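Local atomic coordinates of fusolin (Anomala cuprea entomopoxvirus, PDB entry 4YN1), a protein that assembles into in vivo crystals, the viral spindles that enhance virulence, and probably acts on chitin through a domain related to lytic polysaccharide monooxygenases. Residues 132-138 with 196-202; 13-18 with 30-34; 1-5 with 65-69. All blocks are in the same frame, centred on the assembly; numbering follows the deposited sequence.

Interaction 1 (132-138 with 196-202); sequences IPIELEF and YRMIVPV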
ATOM      1  N   ILE A 132      -3.275  17.370  -5.769  1.00 13.52           N
ATOM      2  CA  ILE A 132      -4.332  17.222  -4.807  1.00 14.57           C
ATOM      3  C   ILE A 132      -3.681  17.002  -3.445  1.00 15.11           C
ATOM      4  O   ILE A 132      -3.102  15.960  -3.232  1.00 14.00           O
ATOM      5  CB  ILE A 132      -5.288  16.078  -5.172  1.00 19.08           C
ATOM      6  CG1 ILE A 132      -6.013  16.396  -6.517  1.00 21.08           C
ATOM      7  CG2 ILE A 132      -6.310  15.885  -4.052  1.00 20.20           C
ATOM      8  CD1 ILE A 132      -5.390  15.859  -7.681  1.00 23.12           C
ATOM      9  N   PRO A 133      -3.754  17.952  -2.523  1.00 12.77           N
ATOM     10  CA  PRO A 133      -3.169  17.713  -1.196  1.00 11.72           C
ATOM     11  C   PRO A 133      -3.983  16.688  -0.395  1.00 15.82           C
ATOM     12  O   PRO A 133      -5.197  16.786  -0.313  1.00 16.51           O
ATOM     13  CB  PRO A 133      -3.216  19.080  -0.543  1.00 13.02           C
ATOM     14  CG  PRO A 133      -4.377  19.761  -1.197  1.00 17.54           C
ATOM     15  CD  PRO A 133      -4.379  19.288  -2.602  1.00 13.71           C
ATOM     16  N   ILE A 134      -3.317  15.669   0.109  1.00 13.16           N
ATOM     17  CA  ILE A 134      -3.950  14.638   0.952  1.00 15.34           C
ATOM     18  C   ILE A 134      -3.303  14.746   2.337  1.00 16.82           C
ATOM     19  O   ILE A 134      -2.081  14.733   2.406  1.00 15.84           O
ATOM     20  CB  ILE A 134      -3.655  13.254   0.314  1.00 20.54           C
ATOM     21  CG1 ILE A 134      -4.211  13.157  -1.144  1.00 22.25           C
ATOM     22  CG2 ILE A 134      -4.123  12.075   1.185  1.00 25.92           C
ATOM     23  CD1 ILE A 134      -5.574  13.239  -1.315  1.00 35.45           C
ATOM     24  N   GLU A 135      -4.078  14.744   3.434  1.00 12.34           N
ATOM     25  CA  GLU A 135      -3.422  14.721   4.741  1.00 12.35           C
ATOM     26  C   GLU A 135      -3.233  13.260   5.069  1.00 13.88           C
ATOM     27  O   GLU A 135      -4.157  12.594   5.526  1.00 14.07           O
ATOM     28  CB  GLU A 135      -4.222  15.411   5.814  1.00 14.40           C
ATOM     29  CG  GLU A 135      -3.484  15.441   7.132  1.00 20.05           C
ATOM     30  CD  GLU A 135      -4.371  15.967   8.233  1.00 35.73           C
ATOM     31  OE1 GLU A 135      -5.492  15.433   8.395  1.00 21.58           O
ATOM     32  OE2 GLU A 135      -3.895  16.815   9.018  1.00 37.60           O
ATOM     33  N   LEU A 136      -2.056  12.750   4.832  1.00 12.09           N
ATOM     34  CA  LEU A 136      -1.795  11.342   5.090  1.00 12.99           C
ATOM     35  C   LEU A 136      -1.661  11.128   6.591  1.00 16.26           C
ATOM     36  O   LEU A 136      -1.013  11.926   7.260  1.00 16.12           O
ATOM     37  CB  LEU A 136      -0.508  10.933   4.367  1.00 14.87           C
ATOM     38  CG  LEU A 136      -0.108   9.462   4.404  1.00 20.40           C
ATOM     39  CD1 LEU A 136       0.294   8.955   3.035  1.00 20.46           C
ATOM     40  CD2 LEU A 136       0.985   9.209   5.366  1.00 24.18           C
ATOM     41  N   GLU A 137      -2.245  10.061   7.122  1.00 11.18           N
ATOM     42  CA  GLU A 137      -2.036   9.743   8.538  1.00  9.89           C
ATOM     43  C   GLU A 137      -1.265   8.447   8.620  1.00 12.98           C
ATOM     44  O   GLU A 137      -1.707   7.426   8.091  1.00 11.65           O
ATOM     45  CB  GLU A 137      -3.373   9.622   9.271  1.00 10.15           C
ATOM     46  CG  GLU A 137      -3.245   9.433  10.789  1.00 13.45           C
ATOM     47  CD  GLU A 137      -4.536   9.047  11.483  1.00 18.06           C
ATOM     48  OE1 GLU A 137      -5.078   7.983  11.121  1.00 17.36           O
ATOM     49  OE2 GLU A 137      -4.980   9.752  12.420  1.00 14.86           O
ATOM     50  N   PHE A 138      -0.160   8.457   9.345  1.00  8.87           N
ATOM     51  CA  PHE A 138       0.641   7.267   9.589  1.00  8.94           C
ATOM     52  C   PHE A 138       0.486   6.955  11.074  1.00 12.58           C
ATOM     53  O   PHE A 138       0.629   7.842  11.928  1.00 12.79           O
ATOM     54  CB  PHE A 138       2.105   7.495   9.198  1.00 10.92           C
ATOM     55  CG  PHE A 138       2.918   6.244   9.304  1.00 12.06           C
ATOM     56  CD1 PHE A 138       3.519   5.886  10.502  1.00 14.79           C
ATOM     57  CD2 PHE A 138       3.116   5.427   8.201  1.00 12.71           C
ATOM     58  CE1 PHE A 138       4.264   4.721  10.602  1.00 15.77           C
ATOM     59  CE2 PHE A 138       3.795   4.225   8.328  1.00 14.84           C
ATOM     60  CZ  PHE A 138       4.419   3.906   9.506  1.00 14.30           C
ATOM     61  N   TYR A 196       1.528  10.507  13.028  1.00 11.39           N
ATOM     62  CA  TYR A 196       2.288  11.411  12.161  1.00 11.16           C
ATOM     63  C   TYR A 196       1.370  11.769  11.006  1.00 15.86           C
ATOM     64  O   TYR A 196       0.940  10.868  10.261  1.00 14.02           O
ATOM     65  CB  TYR A 196       3.543  10.760  11.591  1.00 13.13           C
ATOM     66  CG  TYR A 196       4.584  10.403  12.625  1.00 14.62           C
ATOM     67  CD1 TYR A 196       5.443  11.368  13.142  1.00 16.63           C
ATOM     68  CD2 TYR A 196       4.693   9.107  13.113  1.00 14.99           C
ATOM     69  CE1 TYR A 196       6.398  11.045  14.104  1.00 14.82           C
ATOM     70  CE2 TYR A 196       5.642   8.776  14.071  1.00 15.96           C
ATOM     71  CZ  TYR A 196       6.519   9.742  14.536  1.00 20.15           C
ATOM     72  OH  TYR A 196       7.465   9.399  15.454  1.00 17.72           O
ATOM     73  N   ARG A 197       0.990  13.044  10.900  1.00 13.02           N
ATOM     74  CA  ARG A 197       0.171  13.527   9.810  1.00 12.55           C
ATOM     75  C   ARG A 197       1.032  14.401   8.924  1.00 17.21           C
ATOM     76  O   ARG A 197       1.829  15.188   9.421  1.00 15.46           O
ATOM     77  CB  ARG A 197      -1.075  14.296  10.267  1.00 14.86           C
ATOM     78  CG  ARG A 197      -2.094  13.418  10.999  1.00 18.99           C
ATOM     79  CD  ARG A 197      -3.450  14.119  11.205  1.00 19.58           C
ATOM     80  NE  ARG A 197      -3.281  15.341  11.979  1.00 16.55           N
ATOM     81  CZ  ARG A 197      -3.406  15.463  13.299  1.00 20.56           C
ATOM     82  NH1 ARG A 197      -3.811  14.435  14.039  1.00 16.51           N
ATOM     83  NH2 ARG A 197      -3.145  16.617  13.887  1.00 15.75           N
ATOM     84  N   MET A 198       0.908  14.251   7.619  1.00 13.81           N
ATOM     85  CA  MET A 198       1.720  15.050   6.688  1.00 12.26           C
ATOM     86  C   MET A 198       0.886  15.348   5.451  1.00 15.62           C
ATOM     87  O   MET A 198       0.095  14.511   5.017  1.00 14.21           O
ATOM     88  CB  MET A 198       3.055  14.331   6.343  1.00 14.02           C
ATOM     89  CG  MET A 198       2.883  13.014   5.625  1.00 16.01           C
ATOM     90  SD  MET A 198       4.079  11.734   5.965  1.00 19.32           S
ATOM     91  CE  MET A 198       3.412  11.093   7.582  1.00 15.62           C
ATOM     92  N   ILE A 199       1.018  16.551   4.914  1.00 12.82           N
ATOM     93  CA  ILE A 199       0.291  16.937   3.713  1.00 12.75           C
ATOM     94  C   ILE A 199       1.113  16.503   2.534  1.00 15.94           C
ATOM     95  O   ILE A 199       2.199  17.037   2.309  1.00 14.50           O
ATOM     96  CB  ILE A 199      -0.029  18.468   3.629  1.00 16.15           C
ATOM     97  CG1 ILE A 199      -0.777  18.974   4.900  1.00 20.34           C
ATOM     98  CG2 ILE A 199      -0.846  18.767   2.353  1.00 17.96           C
ATOM     99  CD1 ILE A 199      -2.002  18.280   5.197  1.00 31.94           C
ATOM    100  N   VAL A 200       0.585  15.546   1.771  1.00 13.97           N
ATOM    101  CA  VAL A 200       1.261  14.994   0.619  1.00 13.24           C
ATOM    102  C   VAL A 200       0.633  15.577  -0.661  1.00 15.20           C
ATOM    103  O   VAL A 200      -0.552  15.363  -0.884  1.00 12.35           O
ATOM    104  CB  VAL A 200       1.189  13.450   0.620  1.00 15.85           C
ATOM    105  CG1 VAL A 200       1.878  12.858  -0.620  1.00 15.24           C
ATOM    106  CG2 VAL A 200       1.844  12.887   1.870  1.00 15.68           C
ATOM    107  N   PRO A 201       1.427  16.247  -1.515  1.00 13.44           N
ATOM    108  CA  PRO A 201       0.880  16.768  -2.797  1.00 13.59           C
ATOM    109  C   PRO A 201       0.820  15.639  -3.810  1.00 15.02           C
ATOM    110  O   PRO A 201       1.823  15.278  -4.421  1.00 16.15           O
ATOM    111  CB  PRO A 201       1.885  17.857  -3.203  1.00 15.35           C
ATOM    112  CG  PRO A 201       3.157  17.476  -2.548  1.00 20.04           C
ATOM    113  CD  PRO A 201       2.856  16.579  -1.364  1.00 14.87           C
ATOM    114  N   VAL A 202      -0.354  15.043  -3.957  1.00 12.06           N
ATOM    115  CA  VAL A 202      -0.502  13.891  -4.842  1.00  9.83           C
ATOM    116  C   VAL A 202      -0.807  14.395  -6.247  1.00 15.78           C
ATOM    117  O   VAL A 202      -1.779  15.136  -6.409  1.00 12.64           O
ATOM    118  CB  VAL A 202      -1.598  12.934  -4.327  1.00 14.76           C
ATOM    119  CG1 VAL A 202      -1.753  11.736  -5.268  1.00 14.16           C
ATOM    120  CG2 VAL A 202      -1.259  12.453  -2.920  1.00 14.14           C
TER
HETATM  121  O   HOH W   1      -5.599  12.269  13.314  1.00 15.86           O
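With CG of E135 anti to the backbone N (chi1 -177°) and CG of R197 anti to the carbonyl carbon (chi1 -67°), the two chains converge on the face they share with I199. E135 runs out extended, and R197, bent at chi3, brings its CD to 3.6 Å from CD of E135. The ionic link itself is slight: OE2 of E135 sits near the guanidinium plane, 3.4 Å from NE of R197, a weak bond. OE1 of E135 has a salt bridge to R184, and NH1 of R197 reaches the carbonyl of N182. A water joins that NH1 to OE2 of E137, 2.7 Å from the carboxylate oxygen, and OE1 of E137 bonds to OG1 of T5. Both segments are inner strands of the four-stranded antiparallel sheet, one half of the beta-sandwich core expected of this family. On the other face, F138 and Y196 meet F149 and W215 of the second sheet. There, CG1 of I134 packs tightly on CG2 of V202 at 3.5 Å. The twice-bent M198 lies alongside L136, its CE 3.8 Å from CD2 of L136. Eight backbone hydrogen bonds join the two strands, I134 N to V200 O (3.0 Å) among them.

Interaction 2 (13-18 with 30-34); sequences RCNVQG and PDPMC. With EDO (1,2-ethanediol), chain D.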
ATOM      1  N   ARG A  13      -5.298  -2.900   5.643  1.00 10.36           N
ATOM      2  CA  ARG A  13      -6.651  -3.234   5.246  1.00  9.74           C
ATOM      3  C   ARG A  13      -6.900  -4.750   5.330  1.00 13.18           C
ATOM      4  O   ARG A  13      -7.949  -5.172   5.848  1.00 12.98           O
ATOM      5  CB  ARG A  13      -6.942  -2.719   3.831  1.00  8.45           C
ATOM      6  CG  ARG A  13      -8.335  -3.059   3.347  1.00 13.77           C
ATOM      7  CD  ARG A  13      -8.582  -2.502   1.944  1.00 12.39           C
ATOM      8  NE  ARG A  13      -9.826  -3.028   1.406  1.00 22.45           N
ATOM      9  CZ  ARG A  13      -9.968  -4.213   0.808  1.00 33.53           C
ATOM     10  NH1 ARG A  13      -8.906  -4.989   0.580  1.00 22.95           N
ATOM     11  NH2 ARG A  13     -11.162  -4.609   0.391  1.00 28.39           N
ATOM     12  N   CYS A  14      -5.993  -5.573   4.822  1.00 12.33           N
ATOM     13  CA  CYS A  14      -6.181  -7.029   4.914  1.00 12.07           C
ATOM     14  C   CYS A  14      -6.238  -7.509   6.383  1.00 14.43           C
ATOM     15  O   CYS A  14      -7.063  -8.360   6.728  1.00 13.85           O
ATOM     16  CB  CYS A  14      -5.092  -7.762   4.157  1.00 13.62           C
ATOM     17  SG  CYS A  14      -5.159  -7.526   2.356  1.00 16.54           S
ATOM     18  N   ASN A  15      -5.335  -7.010   7.213  1.00 10.43           N
ATOM     19  CA  ASN A  15      -5.324  -7.389   8.626  1.00 11.19           C
ATOM     20  C   ASN A  15      -6.625  -7.018   9.316  1.00 14.83           C
ATOM     21  O   ASN A  15      -7.198  -7.845  10.013  1.00 14.23           O
ATOM     22  CB  ASN A  15      -4.125  -6.753   9.342  1.00 12.65           C
ATOM     23  CG  ASN A  15      -3.849  -7.426  10.685  1.00 28.26           C
ATOM     24  OD1 ASN A  15      -4.114  -8.600  10.898  1.00 34.90           O
ATOM     25  ND2 ASN A  15      -3.292  -6.746  11.595  1.00 22.62           N
ATOM     26  N   VAL A  16      -7.098  -5.792   9.107  1.00 12.29           N
ATOM     27  CA  VAL A  16      -8.338  -5.278   9.708  1.00 13.84           C
ATOM     28  C   VAL A  16      -9.589  -6.100   9.352  1.00 17.59           C
ATOM     29  O   VAL A  16     -10.459  -6.308  10.202  1.00 17.10           O
ATOM     30  CB  VAL A  16      -8.492  -3.770   9.323  1.00 19.70           C
ATOM     31  CG1 VAL A  16      -9.922  -3.277   9.457  1.00 22.48           C
ATOM     32  CG2 VAL A  16      -7.556  -2.947  10.179  1.00 20.03           C
ATOM     33  N   GLN A  17      -9.694  -6.534   8.100  1.00 12.89           N
ATOM     34  CA  GLN A  17     -10.848  -7.318   7.665  1.00 12.68           C
ATOM     35  C   GLN A  17     -10.900  -8.710   8.280  1.00 18.90           C
ATOM     36  O   GLN A  17     -11.956  -9.324   8.280  1.00 18.60           O
ATOM     37  CB  GLN A  17     -10.907  -7.362   6.157  1.00 13.47           C
ATOM     38  CG  GLN A  17     -11.177  -5.993   5.595  1.00 17.72           C
ATOM     39  CD  GLN A  17     -11.578  -6.062   4.162  1.00 32.77           C
ATOM     40  OE1 GLN A  17     -11.463  -7.098   3.518  1.00 29.87           O
ATOM     41  NE2 GLN A  17     -12.057  -4.955   3.633  1.00 27.99           N
ATOM     42  N   GLY A  18      -9.757  -9.216   8.735  1.00 17.32           N
ATOM     43  CA  GLY A  18      -9.673 -10.474   9.441  1.00 18.02           C
ATOM     44  C   GLY A  18     -10.047 -11.689   8.636  1.00 20.30           C
ATOM     45  O   GLY A  18      -9.848 -11.739   7.412  1.00 17.25           O
ATOM     46  N   PRO A  30     -12.535 -12.386   3.678  1.00 16.81           N
ATOM     47  CA  PRO A  30     -13.630 -11.907   2.826  1.00 17.28           C
ATOM     48  C   PRO A  30     -13.231 -11.244   1.517  1.00 20.90           C
ATOM     49  O   PRO A  30     -13.952 -11.395   0.546  1.00 20.05           O
ATOM     50  CB  PRO A  30     -14.424 -10.990   3.748  1.00 18.88           C
ATOM     51  CG  PRO A  30     -13.426 -10.506   4.756  1.00 21.91           C
ATOM     52  CD  PRO A  30     -12.450 -11.615   4.936  1.00 17.94           C
ATOM     53  N   ASP A  31     -12.156 -10.473   1.500  1.00 15.65           N
ATOM     54  CA  ASP A  31     -11.765  -9.783   0.274  1.00 14.20           C
ATOM     55  C   ASP A  31     -11.036 -10.718  -0.634  1.00 15.77           C
ATOM     56  O   ASP A  31     -10.057 -11.320  -0.215  1.00 13.05           O
ATOM     57  CB  ASP A  31     -10.884  -8.594   0.586  1.00 16.58           C
ATOM     58  CG  ASP A  31     -10.557  -7.790  -0.635  1.00 22.94           C
ATOM     59  OD1 ASP A  31     -11.473  -7.110  -1.156  1.00 20.78           O
ATOM     60  OD2 ASP A  31      -9.375  -7.785  -1.039  1.00 25.76           O
ATOM     61  N   PRO A  32     -11.436 -10.781  -1.922  1.00 15.57           N
ATOM     62  CA  PRO A  32     -10.754 -11.680  -2.870  1.00 13.98           C
ATOM     63  C   PRO A  32      -9.255 -11.437  -3.024  1.00 13.73           C
ATOM     64  O   PRO A  32      -8.492 -12.395  -3.141  1.00 11.76           O
ATOM     65  CB  PRO A  32     -11.475 -11.384  -4.197  1.00 16.65           C
ATOM     66  CG  PRO A  32     -12.807 -10.960  -3.787  1.00 20.61           C
ATOM     67  CD  PRO A  32     -12.623 -10.169  -2.540  1.00 15.56           C
ATOM     68  N   MET A  33      -8.805 -10.177  -3.005  1.00 11.74           N
ATOM     69  CA  MET A  33      -7.374  -9.926  -3.197  1.00 10.19           C
ATOM     70  C   MET A  33      -6.605 -10.253  -1.921  1.00 10.52           C
ATOM     71  O   MET A  33      -5.553 -10.863  -2.007  1.00 10.69           O
ATOM     72  CB  MET A  33      -7.098  -8.475  -3.654  1.00 12.04           C
ATOM     73  CG  MET A  33      -7.508  -8.202  -5.054  1.00 14.10           C
ATOM     74  SD  MET A  33      -6.746  -9.213  -6.314  1.00 15.32           S
ATOM     75  CE  MET A  33      -5.016  -8.714  -6.188  1.00 13.01           C
ATOM     76  N   CYS A  34      -7.143  -9.924  -0.741  1.00 11.37           N
ATOM     77  CA  CYS A  34      -6.475 -10.316   0.509  1.00 11.16           C
ATOM     78  C   CYS A  34      -6.385 -11.837   0.599  1.00 11.97           C
ATOM     79  O   CYS A  34      -5.357 -12.395   1.046  1.00 10.34           O
ATOM     80  CB  CYS A  34      -7.183  -9.750   1.731  1.00 12.67           C
ATOM     81  SG  CYS A  34      -7.114  -7.947   1.849  1.00 16.20           S
TER
HETATM   82  C1  EDO D 405     -11.594  -7.107  -6.080  1.00 34.66           C
HETATM   83  O1  EDO D 405     -10.883  -8.264  -6.394  1.00 35.63           O
HETATM   84  C2  EDO D 405     -11.903  -7.085  -4.554  1.00 35.48           C
HETATM   85  O2  EDO D 405     -10.745  -7.475  -3.818  1.00 33.96           O
HETATM   86  O   HOH W   2     -10.246  -9.458   3.458  1.00 14.58           O
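The guanidinium of R13 turns its edge to the carboxylate of D31, the two planes standing 82° apart, while NE2 of Q17 lies over one guanidinium face, offset toward the rim. NH2 of R13 gives a straight bond, 3.0 Å long, to OD1 of D31; the oxygen stays in the guanidinium plane, but the donor reaches it from above the carboxylate. The second arm, from NH1 of R13 to OD2 of D31, is weak at 3.3 Å. R13 gets there by stretching out fully from CG to NE, and P118 packs against both R13 and D31.

D31 is also the N-cap of helix 32-47. Its OD2 accepts from the backbone N of C34 at 3.1 Å, on the anti side, and more weakly from that of M33. A 1,2-ethanediol, probably from the crystallisation liquor, donates from O2 to OD1 of D31 at 2.8 Å and also bonds to S116.

Beside this polar cluster, SG of C14 is joined to SG of C34 in a disulfide with a chi3 of -82°, tying the last turn of helix 10-17 to the first turn of helix 32-47. OE1 of Q17 rests 3.3 Å from CB of D31, and a water bridges that oxygen to the backbone N of D31. P30 packs nearby, its CD lying 3.6 Å from the carbonyl O of G18, the first residue to leave the helical conformation, with positive phi.

The two helices are thus joined covalently and ionically within a few residues. With an arginine and a helix N-terminus both facing it, the buried carboxylate of D31 would probably be stabilised in its ionised form.

Interaction 3 (1-5 with 65-69); sequences HGYVT and QDNEY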
ATOM      1  N   HIS A   1       7.888   0.958  14.051  1.00 11.81           N
ATOM      2  CA  HIS A   1       6.783   0.095  13.657  1.00 10.63           C
ATOM      3  C   HIS A   1       5.524   0.893  13.452  1.00 13.28           C
ATOM      4  O   HIS A   1       5.283   1.865  14.162  1.00 13.99           O
ATOM      5  CB  HIS A   1       6.537  -0.968  14.718  1.00 11.72           C
ATOM      6  CG  HIS A   1       7.668  -1.920  14.824  1.00 15.38           C
ATOM      7  ND1 HIS A   1       8.930  -1.496  15.211  1.00 16.70           N
ATOM      8  CD2 HIS A   1       7.717  -3.225  14.503  1.00 18.21           C
ATOM      9  CE1 HIS A   1       9.695  -2.578  15.132  1.00 17.51           C
ATOM     10  NE2 HIS A   1       8.995  -3.644  14.760  1.00 18.20           N
ATOM     11  N   GLY A   2       4.748   0.506  12.460  1.00 10.97           N
ATOM     12  CA  GLY A   2       3.482   1.167  12.182  1.00 10.35           C
ATOM     13  C   GLY A   2       3.017   0.944  10.767  1.00 14.55           C
ATOM     14  O   GLY A   2       3.610   0.144  10.028  1.00 12.33           O
ATOM     15  N   TYR A   3       1.979   1.680  10.397  1.00 11.04           N
ATOM     16  CA  TYR A   3       1.385   1.550   9.082  1.00 10.60           C
ATOM     17  C   TYR A   3       0.565   2.788   8.707  1.00 13.16           C
ATOM     18  O   TYR A   3       0.141   3.568   9.560  1.00 13.85           O
ATOM     19  CB  TYR A   3       0.512   0.278   8.998  1.00  9.80           C
ATOM     20  CG  TYR A   3      -0.364   0.071  10.226  1.00  9.63           C
ATOM     21  CD1 TYR A   3      -1.452   0.896  10.476  1.00 12.00           C
ATOM     22  CD2 TYR A   3      -0.090  -0.935  11.143  1.00  9.41           C
ATOM     23  CE1 TYR A   3      -2.163   0.814  11.667  1.00 11.39           C
ATOM     24  CE2 TYR A   3      -0.853  -1.088  12.296  1.00 10.78           C
ATOM     25  CZ  TYR A   3      -1.849  -0.169  12.588  1.00 14.10           C
ATOM     26  OH  TYR A   3      -2.631  -0.283  13.716  1.00 15.06           O
ATOM     27  N   VAL A   4       0.260   2.911   7.433  1.00 10.40           N
ATOM     28  CA  VAL A   4      -0.545   4.033   6.968  1.00  9.13           C
ATOM     29  C   VAL A   4      -1.996   3.733   7.285  1.00 10.41           C
ATOM     30  O   VAL A   4      -2.515   2.705   6.860  1.00  9.85           O
ATOM     31  CB  VAL A   4      -0.371   4.351   5.452  1.00 12.29           C
ATOM     32  CG1 VAL A   4      -1.001   5.699   5.121  1.00 12.13           C
ATOM     33  CG2 VAL A   4       1.101   4.366   5.038  1.00 12.22           C
ATOM     34  N   THR A   5      -2.679   4.653   7.968  1.00  7.86           N
ATOM     35  CA  THR A   5      -4.106   4.476   8.247  1.00  8.31           C
ATOM     36  C   THR A   5      -4.959   5.273   7.289  1.00 12.20           C
ATOM     37  O   THR A   5      -6.112   4.918   7.064  1.00 10.64           O
ATOM     38  CB  THR A   5      -4.415   4.791   9.697  1.00 13.78           C
ATOM     39  OG1 THR A   5      -3.734   5.980  10.077  1.00 14.94           O
ATOM     40  CG2 THR A   5      -4.057   3.663  10.577  1.00 13.31           C
ATOM     41  N   GLN A  65       1.754  -9.190  11.095  1.00 10.49           N
ATOM     42  CA  GLN A  65       2.851  -8.212  11.133  1.00 12.26           C
ATOM     43  C   GLN A  65       2.596  -6.995  10.228  1.00 13.84           C
ATOM     44  O   GLN A  65       3.536  -6.483   9.649  1.00 13.17           O
ATOM     45  CB  GLN A  65       4.155  -8.887  10.705  1.00 14.49           C
ATOM     46  CG  GLN A  65       4.581 -10.083  11.540  1.00 29.13           C
ATOM     47  CD  GLN A  65       4.948  -9.653  12.916  1.00 44.03           C
ATOM     48  OE1 GLN A  65       5.936  -8.941  13.124  1.00 40.78           O
ATOM     49  NE2 GLN A  65       4.100  -9.956  13.855  1.00 32.24           N
ATOM     50  N   ASP A  66       1.361  -6.488  10.161  1.00 10.93           N
ATOM     51  CA  ASP A  66       1.028  -5.320   9.332  1.00  9.46           C
ATOM     52  C   ASP A  66       1.785  -4.051   9.734  1.00 12.50           C
ATOM     53  O   ASP A  66       1.916  -3.174   8.918  1.00 10.10           O
ATOM     54  CB  ASP A  66      -0.478  -5.056   9.313  1.00 10.49           C
ATOM     55  CG  ASP A  66      -1.134  -4.600  10.601  1.00 16.75           C
ATOM     56  OD1 ASP A  66      -0.481  -4.687  11.674  1.00 15.10           O
ATOM     57  OD2 ASP A  66      -2.352  -4.357  10.575  1.00 13.16           O
ATOM     58  N   ASN A  67       2.340  -3.996  10.979  1.00  8.72           N
ATOM     59  CA  ASN A  67       3.155  -2.889  11.446  1.00  7.87           C
ATOM     60  C   ASN A  67       4.664  -3.116  11.270  1.00 12.79           C
ATOM     61  O   ASN A  67       5.439  -2.245  11.652  1.00 12.15           O
ATOM     62  CB  ASN A  67       2.815  -2.582  12.900  1.00 11.03           C
ATOM     63  CG  ASN A  67       3.167  -3.723  13.827  1.00 14.82           C
ATOM     64  OD1 ASN A  67       3.309  -4.864  13.398  1.00 11.73           O
ATOM     65  ND2 ASN A  67       3.219  -3.468  15.103  1.00 13.98           N
ATOM     66  N   GLU A  68       5.078  -4.253  10.701  1.00 10.45           N
ATOM     67  CA  GLU A  68       6.487  -4.585  10.480  1.00  9.33           C
ATOM     68  C   GLU A  68       6.815  -4.947   9.046  1.00 11.46           C
ATOM     69  O   GLU A  68       7.535  -5.901   8.779  1.00 14.98           O
ATOM     70  CB  GLU A  68       6.934  -5.681  11.492  1.00 10.77           C
ATOM     71  CG  GLU A  68       8.443  -5.679  11.673  1.00 13.81           C
ATOM     72  CD  GLU A  68       8.877  -6.665  12.732  1.00 27.41           C
ATOM     73  OE1 GLU A  68       8.782  -7.886  12.477  1.00 26.60           O
ATOM     74  OE2 GLU A  68       9.165  -6.218  13.864  1.00 33.31           O
ATOM     75  N   TYR A  69       6.340  -4.120   8.097  1.00 10.20           N
ATOM     76  CA  TYR A  69       6.700  -4.246   6.701  1.00  9.72           C
ATOM     77  C   TYR A  69       7.977  -3.429   6.586  1.00 13.11           C
ATOM     78  O   TYR A  69       7.975  -2.268   6.178  1.00 10.82           O
ATOM     79  CB  TYR A  69       5.581  -3.755   5.795  1.00  9.50           C
ATOM     80  CG  TYR A  69       4.577  -4.858   5.533  1.00  9.22           C
ATOM     81  CD1 TYR A  69       4.038  -5.606   6.580  1.00 10.99           C
ATOM     82  CD2 TYR A  69       4.231  -5.211   4.241  1.00 10.71           C
ATOM     83  CE1 TYR A  69       3.146  -6.646   6.341  1.00  9.96           C
ATOM     84  CE2 TYR A  69       3.353  -6.246   3.985  1.00 11.06           C
ATOM     85  CZ  TYR A  69       2.822  -6.977   5.034  1.00 13.62           C
ATOM     86  OH  TYR A  69       1.962  -7.992   4.741  1.00 11.30           O
TER
HETATM   87  O   HOH W   3       4.336  -1.751   8.204  1.00 11.68           O
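From its CB, which lies 3.5 Å from the carbonyl O of N67, the side chain of H1 runs along that of E68, the two pointing the same way. CG stays beside the same carbonyl, CD2 lies 3.4 Å from OE2 of E68, and at the tip NE2 donates to this OE2 at 2.7 Å. The oxygen is in the plane of the imidazole and uses its anti lone pair, although ring and carboxylate are turned 59° apart. On the ring's other nitrogen, ND1 is hydrogen-bonded to NE2 of H144. H1, with its N-terminal amine and ND1, and H144 are placed as in the copper-binding histidine brace of lytic polysaccharide monooxygenases, consistent with such a site here; E68 probably steadies the ring from its far nitrogen.

The backbone follows closely: N of G2 bonds at 2.9 Å to O of N67, which lies in the type I turn from Q65 to E68. A water donates to the carbonyl oxygens of G2 and D66 and accepts from N of Y69. Further along, Y3 has CG between the backbone N and the carbonyl carbon (chi1 44°), which lays its ring against the turn, with CD2 3.8 Å from CB of N67 and CE2 3.7 Å from OD1 of D66. OD2 of D66 is held by ND2 of N15 and by a salt bridge to R12, and ND2 of N67 bonds to T141.

In the fold
Interaction 3 is the hub. Its strand 2-6 is the sheet neighbour of strand 131-140, so it meets interaction 1 directly: T5 and E137 join the two contacts, and CZ of F138 packs 3.4 Å from N of Y3, although the contact centres are about 17 Å apart. Toward the helices, the N15-D66 bond, 2.8 Å from ND2 of N15 to OD2 of D66, links interaction 2, whose centre is about 15 Å from that of interaction 3 and which is nested within the chain loop that interaction 3 closes. Interactions 1 and 2 do not touch; their nearest atoms are about 11 Å apart. The probable histidine-brace site, which includes H1, lies at the end of interaction 3.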